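Local coordinates for flavodoxin (Bacteroides uniformis, PDB 4J8P), which binds flavin mononucleotide and probably takes part in electron transfer, as flavodoxins do, at residues Ser72-Leu77 and Asn99-Ser104; Gly86-Ile89 and Ala94-Ile97; Lys141-Asn146 and Lys154-Lys159. All blocks are in the same frame, centred on the assembly; numbering follows the deposited sequence. Where two conformers were deposited one is given.

Overall arrangement
All three contacts belong to one flavodoxin-like fold, a five-stranded parallel sheet with helices packed on both faces. Interactions 1 and 2 share helix 96-102, with their centres about 14 Å apart: interaction 2 joins its start to the end of strand 80-88 in the buried core beside the flavin, while interaction 1 meets its last turn near the surface. Interaction 3, on the opposite side of the chain's centre from interaction 1, packs the C-terminal helix on edge strand 138-144. The buried contact is made of ring and proline carbons without bridging water. Of the partly buried ones, interaction 1 adds waters between backbone groups, and interaction 3 one water between an indole N-H and a backbone carbonyl.

Interaction 1 (Ser72-Leu77 and Asn99-Ser104); sequences SKLGSL and NTFIES
L74 packs on F101 and S104, fastening the loop that precedes strand 80-88 to the final turn of helix 96-102. In this flavodoxin-like alpha/beta fold the helix follows strand 80-88 and lies against the parallel sheet, and the 72-77 loop lies along its C-terminal end. L74 carries the contact from the loop side, its branched end crossing F101 at about a right angle. CD1 comes to the edge of the phenylalanine ring, near its plane, with CD1 of L74 3.7 Å from CE1 of F101. The other methyl of L74, CD2, also touches CE1 of F101 and lies 3.7 Å from the carbonyl O of S104, just past the helix. A leucine suits the place because its two methyls can meet an aromatic edge and a turn of backbone at once; Y35 of strand 33-36 touches both L74 and F101. The backbone of L74 is tied across by water: one molecule accepts from L74 N at 3.1 Å and donates to S104 O at 2.8 Å. At G75 a second water donates to the carbonyl O of G75 at 2.8 Å and only weakly to the same S104 O, so one carbonyl just past the helix collects both bridges. Farther on, buried L77 touches L9 and F107. Across the interface, F101 has CG anti to its backbone N (chi1 175°), which carries the ring from a CB pointing past the loop to the L74 methyls, while I85 and A11 touch it from the sheet. S104 suits the turn just after the helix: its short hydroxyl turns back on the preceding turn, where S104 OG donates to T100 O at 2.7 Å from a position 37° above the carbonyl plane.

Interaction 2 (Gly86-Ile89 and Ala94-Ile97); sequences GFPI and APRI. With FMN (flavin mononucleotide), chain B.
F87 and A94 make the CH-pi contact at the heart of this junction, where strand 80-88 gives way to helix 96-102 in a beta-alpha-beta unit of the flavodoxin fold. The methyl of A94 lies over the centre of the F87 ring face, with CB of A94 3.9 Å from the ring centroid and 13° off its normal. The ring reaches this place with CG between the backbone N and the carbonyl carbon (chi1 44°). Alanine suits the site because a single methyl is small enough to approach the ring face at close range.

The remaining apolar contacts run between the prolines and F87. P95 brings CD to within 3.7 Å of F87 CB and sets its CG 3.9 Å from CG of P88, so two rigid rings meet just before the helix begins. P95 also crowds a polar atom: the carbonyl O of P88 comes to 3.1 Å from P95 CD, where a proline presents carbon and no backbone N-H. A126 and L130 of helix 124-133 also touch F87.

The polar contact is with the cofactor: FMN O2' donates to I89 O at 2.7 Å. P88 CB and I89 CG2 add carbon contacts to the phosphoester oxygen O5' and the flavin ring; S14, T16 and T19 are among the residues that complete the site. With carbon filling the strand-helix junction and one backbone carbonyl accepting from the ribityl chain, the contact probably fixes the strand end that presents P88 and I89 to FMN without needing any polar side chain of its own.

Interaction 3 (Lys141-Asn146 and Lys154-Lys159); sequences KGRLLN and KQWIKK. With SO4 (sulfate ion), chain J.
R143 and W156 come closest in backbone, their CA atoms 8.1 Å apart, a spacing that lets side chains fill the gap between the edge strand 138-144 and the C-terminal helix 150-158. No direct hydrogen bond crosses it. The indole of W156 is the main filler. R143 lays CB over one face, 3.7 Å from the centroid of the five-membered ring, while I157 CD1 of the same helix covers the opposite face. From CB the arginine chain bends (chi2 76°), and in the conformer described R143 NH1 comes to 3.4 Å from W156 CB, its guanidinium plane nearly perpendicular to the indole. Arginine suits the place because its methylenes pack on the indole while the bent chain brings the guanidinium back alongside the CB end of the tryptophan. L145 CD1 meets W156 CZ3 at 3.9 Å, crossing at about a right angle, and V26 of helix 18-30 touches both. One in-plane water takes the indole N-H, 2.8 Å from W156 NE1, and donates to K141 O. Replacing W156 by an alanine removes the indole, which is likely to open a gap between strand and helix and leave the bridging water without its N-H donor and R143 CB without the face it packs on. K159 NZ folds back to donate to W156 O at 2.7 Å. The indole thus joins the two elements as an apolar slab whose one polar atom is satisfied through water.

Interaction 1 (Ser72-Leu77 and Asn99-Ser104)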
loop_
_atom_site.group_PDB
_atom_site.type_symbol
_atom_site.label_atom_id
_atom_site.label_comp_id
_atom_site.label_asym_id
_atom_site.label_seq_id
_atom_site.Cartn_x
_atom_site.Cartn_y
_atom_site.Cartn_z
ATOM N N SER A 72 -14.252 -2.175 -6.626
ATOM C CA SER A 72 -14.776 -1.272 -7.650
ATOM C C SER A 72 -13.685 -0.850 -8.600
ATOM O O SER A 72 -12.496 -0.887 -8.243
ATOM C CB SER A 72 -15.396 -0.031 -7.002
ATOM O OG SER A 72 -16.498 -0.356 -6.166
ATOM N N LYS A 73 -14.086 -0.424 -9.826
ATOM C CA LYS A 73 -13.078 0.045 -10.751
ATOM C C LYS A 73 -12.494 1.323 -10.169
ATOM O O LYS A 73 -13.171 2.025 -9.401
ATOM C CB LYS A 73 -13.618 0.219 -12.190
ATOM C CG LYS A 73 -13.995 1.620 -12.634
ATOM C CD LYS A 73 -14.769 1.647 -13.990
ATOM C CE LYS A 73 -15.821 0.567 -14.061
ATOM N NZ LYS A 73 -16.803 0.852 -15.124
ATOM N N LEU A 74 -11.233 1.577 -10.478
ATOM C CA LEU A 74 -10.513 2.750 -10.023
ATOM C C LEU A 74 -11.000 3.958 -10.784
ATOM O O LEU A 74 -11.252 3.862 -11.985
ATOM C CB LEU A 74 -9.007 2.544 -10.263
ATOM C CG LEU A 74 -8.094 2.856 -9.124
ATOM C CD1 LEU A 74 -8.563 2.161 -7.838
ATOM C CD2 LEU A 74 -6.682 2.488 -9.488
ATOM N N GLY A 75 -11.180 5.069 -10.080
ATOM C CA GLY A 75 -11.554 6.333 -10.697
ATOM C C GLY A 75 -10.316 6.963 -11.306
ATOM O O GLY A 75 -9.234 6.355 -11.285
ATOM N N SER A 76 -10.444 8.192 -11.825
ATOM C CA SER A 76 -9.313 8.899 -12.430
ATOM C C SER A 76 -8.273 9.309 -11.382
ATOM O O SER A 76 -8.639 9.747 -10.290
ATOM C CB SER A 76 -9.791 10.135 -13.191
ATOM O OG SER A 76 -8.721 10.999 -13.540
ATOM N N LEU A 77 -6.976 9.202 -11.740
ATOM C CA LEU A 77 -5.867 9.616 -10.864
ATOM C C LEU A 77 -5.212 10.891 -11.404
ATOM O O LEU A 77 -4.247 11.380 -10.825
ATOM C CB LEU A 77 -4.819 8.484 -10.698
ATOM C CG LEU A 77 -5.340 7.122 -10.228
ATOM C CD1 LEU A 77 -4.228 6.074 -10.258
ATOM C CD2 LEU A 77 -5.949 7.194 -8.817
ATOM N N ASN A 99 -0.394 -4.874 -6.201
ATOM C CA ASN A 99 -0.101 -5.032 -7.629
ATOM C C ASN A 99 -1.391 -4.805 -8.443
ATOM O O ASN A 99 -1.358 -4.133 -9.477
ATOM C CB ASN A 99 0.480 -6.403 -7.915
ATOM C CG ASN A 99 1.767 -6.637 -7.154
ATOM O OD1 ASN A 99 1.740 -7.232 -6.085
ATOM N ND2 ASN A 99 2.889 -6.192 -7.715
ATOM N N THR A 100 -2.538 -5.352 -7.972
ATOM C CA THR A 100 -3.773 -5.110 -8.727
ATOM C C THR A 100 -4.052 -3.612 -8.823
ATOM O O THR A 100 -4.387 -3.120 -9.903
ATOM C CB THR A 100 -4.957 -5.805 -8.043
ATOM O OG1 THR A 100 -4.614 -7.165 -7.815
ATOM C CG2 THR A 100 -6.239 -5.744 -8.923
ATOM N N PHE A 101 -3.902 -2.898 -7.694
ATOM C CA PHE A 101 -4.154 -1.468 -7.641
ATOM C C PHE A 101 -3.249 -0.713 -8.639
ATOM O O PHE A 101 -3.753 0.074 -9.443
ATOM C CB PHE A 101 -3.945 -0.981 -6.200
ATOM C CG PHE A 101 -4.051 0.499 -6.021
ATOM C CD1 PHE A 101 -5.286 1.147 -6.121
ATOM C CD2 PHE A 101 -2.916 1.269 -5.806
ATOM C CE1 PHE A 101 -5.379 2.542 -5.974
ATOM C CE2 PHE A 101 -3.017 2.661 -5.633
ATOM C CZ PHE A 101 -4.241 3.281 -5.710
ATOM N N ILE A 102 -1.934 -0.938 -8.580
ATOM C CA ILE A 102 -0.990 -0.228 -9.469
ATOM C C ILE A 102 -1.309 -0.539 -10.942
ATOM O O ILE A 102 -1.191 0.323 -11.806
ATOM C CB ILE A 102 0.468 -0.597 -9.091
ATOM C CG1 ILE A 102 0.774 -0.036 -7.693
ATOM C CG2 ILE A 102 1.495 -0.126 -10.150
ATOM C CD1 ILE A 102 2.112 -0.605 -7.068
ATOM N N GLU A 103 -1.714 -1.782 -11.206
ATOM C CA GLU A 103 -2.015 -2.216 -12.574
ATOM C C GLU A 103 -3.417 -1.795 -13.013
ATOM O O GLU A 103 -3.805 -2.122 -14.136
ATOM C CB GLU A 103 -1.833 -3.727 -12.692
ATOM C CG GLU A 103 -0.356 -4.083 -12.566
ATOM C CD GLU A 103 -0.048 -5.562 -12.452
ATOM O OE1 GLU A 103 -0.950 -6.384 -12.736
ATOM O OE2 GLU A 103 1.106 -5.897 -12.093
ATOM N N SER A 104 -4.168 -1.071 -12.163
ATOM C CA SER A 104 -5.541 -0.668 -12.525
ATOM C C SER A 104 -5.702 0.845 -12.763
ATOM O O SER A 104 -6.825 1.319 -12.989
ATOM C CB SER A 104 -6.512 -1.134 -11.449
ATOM O OG SER A 104 -6.499 -2.562 -11.405
HETATM O O HOH W 1 -9.503 0.695 -12.841
HETATM O O HOH W 2 -7.934 4.574 -13.064
#

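Interaction 2 (Gly86-Ile89 and Ala94-Ile97)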
loop_
_atom_site.group_PDB
_atom_site.type_symbol
_atom_site.label_atom_id
_atom_site.label_comp_id
_atom_site.label_asym_id
_atom_site.label_seq_id
_atom_site.Cartn_x
_atom_site.Cartn_y
_atom_site.Cartn_z
ATOM N N GLY A 86 0.052 2.557 0.975
ATOM C CA GLY A 86 0.364 1.876 2.228
ATOM C C GLY A 86 -0.144 0.459 2.282
ATOM O O GLY A 86 -1.200 0.155 1.717
ATOM N N PHE A 87 0.579 -0.387 2.996
ATOM C CA PHE A 87 0.157 -1.787 3.127
ATOM C C PHE A 87 0.816 -2.480 4.287
ATOM O O PHE A 87 1.902 -2.082 4.695
ATOM C CB PHE A 87 0.531 -2.579 1.839
ATOM C CG PHE A 87 1.931 -2.284 1.327
ATOM C CD1 PHE A 87 2.149 -1.255 0.411
ATOM C CD2 PHE A 87 3.029 -3.045 1.760
ATOM C CE1 PHE A 87 3.440 -0.945 -0.036
ATOM C CE2 PHE A 87 4.330 -2.727 1.337
ATOM C CZ PHE A 87 4.525 -1.694 0.411
ATOM N N PRO A 88 0.211 -3.566 4.788
ATOM C CA PRO A 88 0.963 -4.424 5.716
ATOM C C PRO A 88 2.023 -5.231 4.974
ATOM O O PRO A 88 1.813 -5.539 3.807
ATOM C CB PRO A 88 -0.089 -5.386 6.246
ATOM C CG PRO A 88 -1.115 -5.508 5.100
ATOM C CD PRO A 88 -1.119 -4.132 4.423
ATOM N N ILE A 89 3.123 -5.593 5.633
ATOM C CA ILE A 89 4.079 -6.477 4.981
ATOM C C ILE A 89 3.555 -7.905 5.125
ATOM O O ILE A 89 3.299 -8.338 6.254
ATOM C CB ILE A 89 5.459 -6.348 5.652
ATOM C CG1 ILE A 89 6.057 -4.946 5.465
ATOM C CG2 ILE A 89 6.430 -7.451 5.157
ATOM C CD1 ILE A 89 6.321 -4.529 4.075
ATOM N N ALA A 94 4.725 -6.667 -0.554
ATOM C CA ALA A 94 3.445 -6.027 -0.545
ATOM C C ALA A 94 2.387 -7.103 -0.827
ATOM O O ALA A 94 2.601 -7.961 -1.707
ATOM C CB ALA A 94 3.396 -4.960 -1.644
ATOM N N PRO A 95 1.255 -7.056 -0.135
ATOM C CA PRO A 95 0.143 -7.962 -0.523
ATOM C C PRO A 95 -0.173 -7.801 -2.017
ATOM O O PRO A 95 -0.045 -6.702 -2.583
ATOM C CB PRO A 95 -1.016 -7.494 0.361
ATOM C CG PRO A 95 -0.308 -6.892 1.599
ATOM C CD PRO A 95 0.844 -6.119 0.934
ATOM N N ARG A 96 -0.596 -8.892 -2.672
ATOM C CA ARG A 96 -0.816 -8.842 -4.136
ATOM C C ARG A 96 -1.886 -7.836 -4.584
ATOM O O ARG A 96 -1.841 -7.402 -5.742
ATOM C CB ARG A 96 -1.184 -10.228 -4.683
ATOM C CG ARG A 96 -0.162 -11.317 -4.282
ATOM C CD ARG A 96 1.277 -10.973 -4.690
ATOM N NE ARG A 96 2.158 -12.131 -4.475
ATOM C CZ ARG A 96 3.488 -12.102 -4.586
ATOM N NH1 ARG A 96 4.120 -10.954 -4.860
ATOM N NH2 ARG A 96 4.194 -13.222 -4.455
ATOM N N ILE A 97 -2.820 -7.464 -3.709
ATOM C CA ILE A 97 -3.828 -6.465 -4.100
ATOM C C ILE A 97 -3.129 -5.127 -4.430
ATOM O O ILE A 97 -3.672 -4.323 -5.168
ATOM C CB ILE A 97 -4.919 -6.318 -3.039
ATOM C CG1 ILE A 97 -6.107 -5.541 -3.622
ATOM C CG2 ILE A 97 -4.353 -5.686 -1.730
ATOM C CD1 ILE A 97 -7.261 -5.458 -2.704
HETATM N N1 FMN B . 4.996 -9.092 9.531
HETATM C C2 FMN B . 6.353 -9.085 9.329
HETATM O O2 FMN B . 7.129 -8.509 10.098
HETATM N N3 FMN B . 6.901 -9.820 8.270
HETATM C C4 FMN B . 6.192 -10.618 7.388
HETATM O O4 FMN B . 6.778 -11.167 6.452
HETATM C C4A FMN B . 4.759 -10.690 7.666
HETATM N N5 FMN B . 4.028 -11.531 6.961
HETATM C C5A FMN B . 2.665 -11.591 7.228
HETATM C C6 FMN B . 1.868 -12.435 6.441
HETATM C C7 FMN B . 0.487 -12.468 6.586
HETATM C C7M FMN B . -0.334 -13.287 5.625
HETATM C C8 FMN B . -0.124 -11.663 7.569
HETATM C C8M FMN B . -1.622 -11.615 7.726
HETATM C C9 FMN B . 0.668 -10.847 8.369
HETATM C C9A FMN B . 2.054 -10.786 8.210
HETATM N N10 FMN B . 2.886 -9.916 8.978
HETATM C C10 FMN B . 4.235 -9.855 8.746
HETATM C "C1'" FMN B . 2.259 -9.056 10.009
HETATM C "C2'" FMN B . 1.674 -7.767 9.432
HETATM O "O2'" FMN B . 2.554 -7.130 8.507
HETATM C "C3'" FMN B . 1.310 -6.745 10.511
HETATM O "O3'" FMN B . 0.580 -7.390 11.563
HETATM C "C4'" FMN B . 0.539 -5.553 9.936
HETATM O "O4'" FMN B . 0.709 -4.446 10.820
HETATM C "C5'" FMN B . -0.938 -5.875 9.785
HETATM O "O5'" FMN B . -1.518 -4.722 9.168
HETATM P P FMN B . -3.044 -4.525 8.878
HETATM O O1P FMN B . -3.623 -5.543 7.971
HETATM O O2P FMN B . -3.105 -3.126 8.315
HETATM O O3P FMN B . -3.752 -4.513 10.237
#

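Interaction 3 (Lys141-Asn146 and Lys154-Lys159)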
loop_
_atom_site.group_PDB
_atom_site.type_symbol
_atom_site.label_atom_id
_atom_site.label_comp_id
_atom_site.label_asym_id
_atom_site.label_seq_id
_atom_site.Cartn_x
_atom_site.Cartn_y
_atom_site.Cartn_z
ATOM N N LYS A 141 11.454 7.409 -1.855
ATOM C CA LYS A 141 11.889 6.519 -0.766
ATOM C C LYS A 141 10.738 6.215 0.213
ATOM O O LYS A 141 10.087 7.133 0.730
ATOM C CB LYS A 141 13.085 7.135 -0.031
ATOM C CG LYS A 141 13.649 6.247 1.080
ATOM C CD LYS A 141 14.862 6.926 1.745
ATOM C CE LYS A 141 15.440 6.087 2.867
ATOM N NZ LYS A 141 16.651 6.710 3.483
ATOM N N GLY A 142 10.542 4.929 0.467
ATOM C CA GLY A 142 9.475 4.473 1.341
ATOM C C GLY A 142 9.845 4.448 2.801
ATOM O O GLY A 142 10.985 4.740 3.182
ATOM N N ARG A 143 8.855 4.085 3.637
ATOM C CA ARG A 143 9.053 4.078 5.072
ATOM C C ARG A 143 8.178 3.070 5.787
ATOM O O ARG A 143 6.961 2.978 5.510
ATOM C CB ARG A 143 8.709 5.474 5.611
ATOM C CG ARG A 143 8.854 5.677 7.107
ATOM C CD ARG A 143 10.280 5.820 7.557
ATOM N NE ARG A 143 10.364 5.835 9.019
ATOM C CZ ARG A 143 10.444 6.933 9.764
ATOM N NH1 ARG A 143 10.471 8.130 9.193
ATOM N NH2 ARG A 143 10.510 6.842 11.084
ATOM N N LEU A 144 8.772 2.390 6.768
ATOM C CA LEU A 144 8.040 1.504 7.653
ATOM C C LEU A 144 7.559 2.388 8.803
ATOM O O LEU A 144 8.373 3.131 9.376
ATOM C CB LEU A 144 8.981 0.394 8.128
ATOM C CG LEU A 144 8.347 -0.636 9.054
ATOM C CD1 LEU A 144 7.417 -1.598 8.267
ATOM C CD2 LEU A 144 9.438 -1.413 9.823
ATOM N N LEU A 145 6.249 2.337 9.105
ATOM C CA LEU A 145 5.611 3.169 10.123
ATOM C C LEU A 145 4.971 2.295 11.199
ATOM O O LEU A 145 3.738 2.261 11.350
ATOM C CB LEU A 145 4.557 4.103 9.493
ATOM C CG LEU A 145 5.077 5.222 8.561
ATOM C CD1 LEU A 145 3.900 5.910 7.862
ATOM C CD2 LEU A 145 5.901 6.254 9.337
ATOM N N ASN A 146 5.810 1.582 11.949
ATOM C CA ASN A 146 5.332 0.753 13.065
ATOM C C ASN A 146 5.139 1.631 14.282
ATOM O O ASN A 146 5.860 2.622 14.428
ATOM C CB ASN A 146 6.287 -0.414 13.348
ATOM C CG ASN A 146 6.094 -1.508 12.326
ATOM O OD1 ASN A 146 5.035 -1.586 11.697
ATOM N ND2 ASN A 146 7.068 -2.419 12.187
ATOM N N LYS A 154 4.646 12.989 11.577
ATOM C CA LYS A 154 5.032 14.397 11.382
ATOM C C LYS A 154 6.521 14.489 11.002
ATOM O O LYS A 154 6.853 15.189 10.045
ATOM C CB LYS A 154 4.748 15.220 12.651
ATOM C CG LYS A 154 5.128 16.703 12.561
ATOM C CD LYS A 154 4.845 17.434 13.878
ATOM C CE LYS A 154 5.413 18.836 13.887
ATOM N NZ LYS A 154 5.036 19.582 15.123
ATOM N N GLN A 155 7.387 13.741 11.727
ATOM C CA GLN A 155 8.839 13.690 11.550
ATOM C C GLN A 155 9.208 13.131 10.192
ATOM O O GLN A 155 10.098 13.676 9.540
ATOM C CB GLN A 155 9.522 12.875 12.676
ATOM C CG GLN A 155 9.554 13.646 14.004
ATOM C CD GLN A 155 10.286 12.968 15.140
ATOM O OE1 GLN A 155 11.353 12.363 14.969
ATOM N NE2 GLN A 155 9.766 13.132 16.351
ATOM N N TRP A 156 8.515 12.071 9.738
ATOM C CA TRP A 156 8.782 11.495 8.427
ATOM C C TRP A 156 8.449 12.508 7.312
ATOM O O TRP A 156 9.230 12.675 6.386
ATOM C CB TRP A 156 7.954 10.204 8.232
ATOM C CG TRP A 156 8.166 9.568 6.890
ATOM C CD1 TRP A 156 9.349 9.440 6.223
ATOM C CD2 TRP A 156 7.147 9.104 5.989
ATOM N NE1 TRP A 156 9.143 8.849 5.000
ATOM C CE2 TRP A 156 7.799 8.649 4.820
ATOM C CE3 TRP A 156 5.754 8.957 6.088
ATOM C CZ2 TRP A 156 7.108 8.026 3.763
ATOM C CZ3 TRP A 156 5.068 8.376 5.033
ATOM C CH2 TRP A 156 5.743 7.899 3.897
ATOM N N ILE A 157 7.294 13.181 7.414
ATOM C CA ILE A 157 6.828 14.136 6.408
ATOM C C ILE A 157 7.628 15.449 6.453
ATOM O O ILE A 157 7.956 15.985 5.386
ATOM C CB ILE A 157 5.288 14.361 6.575
ATOM C CG1 ILE A 157 4.519 13.009 6.364
ATOM C CG2 ILE A 157 4.743 15.464 5.649
ATOM C CD1 ILE A 157 4.787 12.289 4.999
ATOM N N LYS A 158 7.949 15.961 7.651
ATOM C CA LYS A 158 8.666 17.249 7.739
ATOM C C LYS A 158 10.131 17.141 7.286
ATOM O O LYS A 158 10.661 18.116 6.753
ATOM C CB LYS A 158 8.581 17.881 9.145
ATOM C CG LYS A 158 9.402 17.193 10.236
ATOM C CD LYS A 158 9.719 18.138 11.391
ATOM C CE LYS A 158 10.212 17.397 12.610
ATOM N NZ LYS A 158 9.084 16.910 13.447
ATOM N N LYS A 159 10.764 15.956 7.480
ATOM C CA LYS A 159 12.162 15.653 7.114
ATOM C C LYS A 159 13.099 16.731 7.692
ATOM O O LYS A 159 12.959 17.015 8.902
ATOM C CB LYS A 159 12.323 15.492 5.585
ATOM C CG LYS A 159 11.269 14.555 5.006
ATOM C CD LYS A 159 11.610 14.000 3.649
ATOM C CE LYS A 159 10.505 13.101 3.130
ATOM N NZ LYS A 159 10.272 11.886 3.990
ATOM O OXT LYS A 159 13.907 17.330 6.942
HETATM S S SO4 J . 17.619 4.237 5.544
HETATM O O1 SO4 J . 18.225 4.320 4.223
HETATM O O2 SO4 J . 17.336 5.588 6.032
HETATM O O3 SO4 J . 16.368 3.466 5.452
HETATM O O4 SO4 J . 18.531 3.572 6.482
HETATM O O HOH W 3 11.224 7.810 3.489
#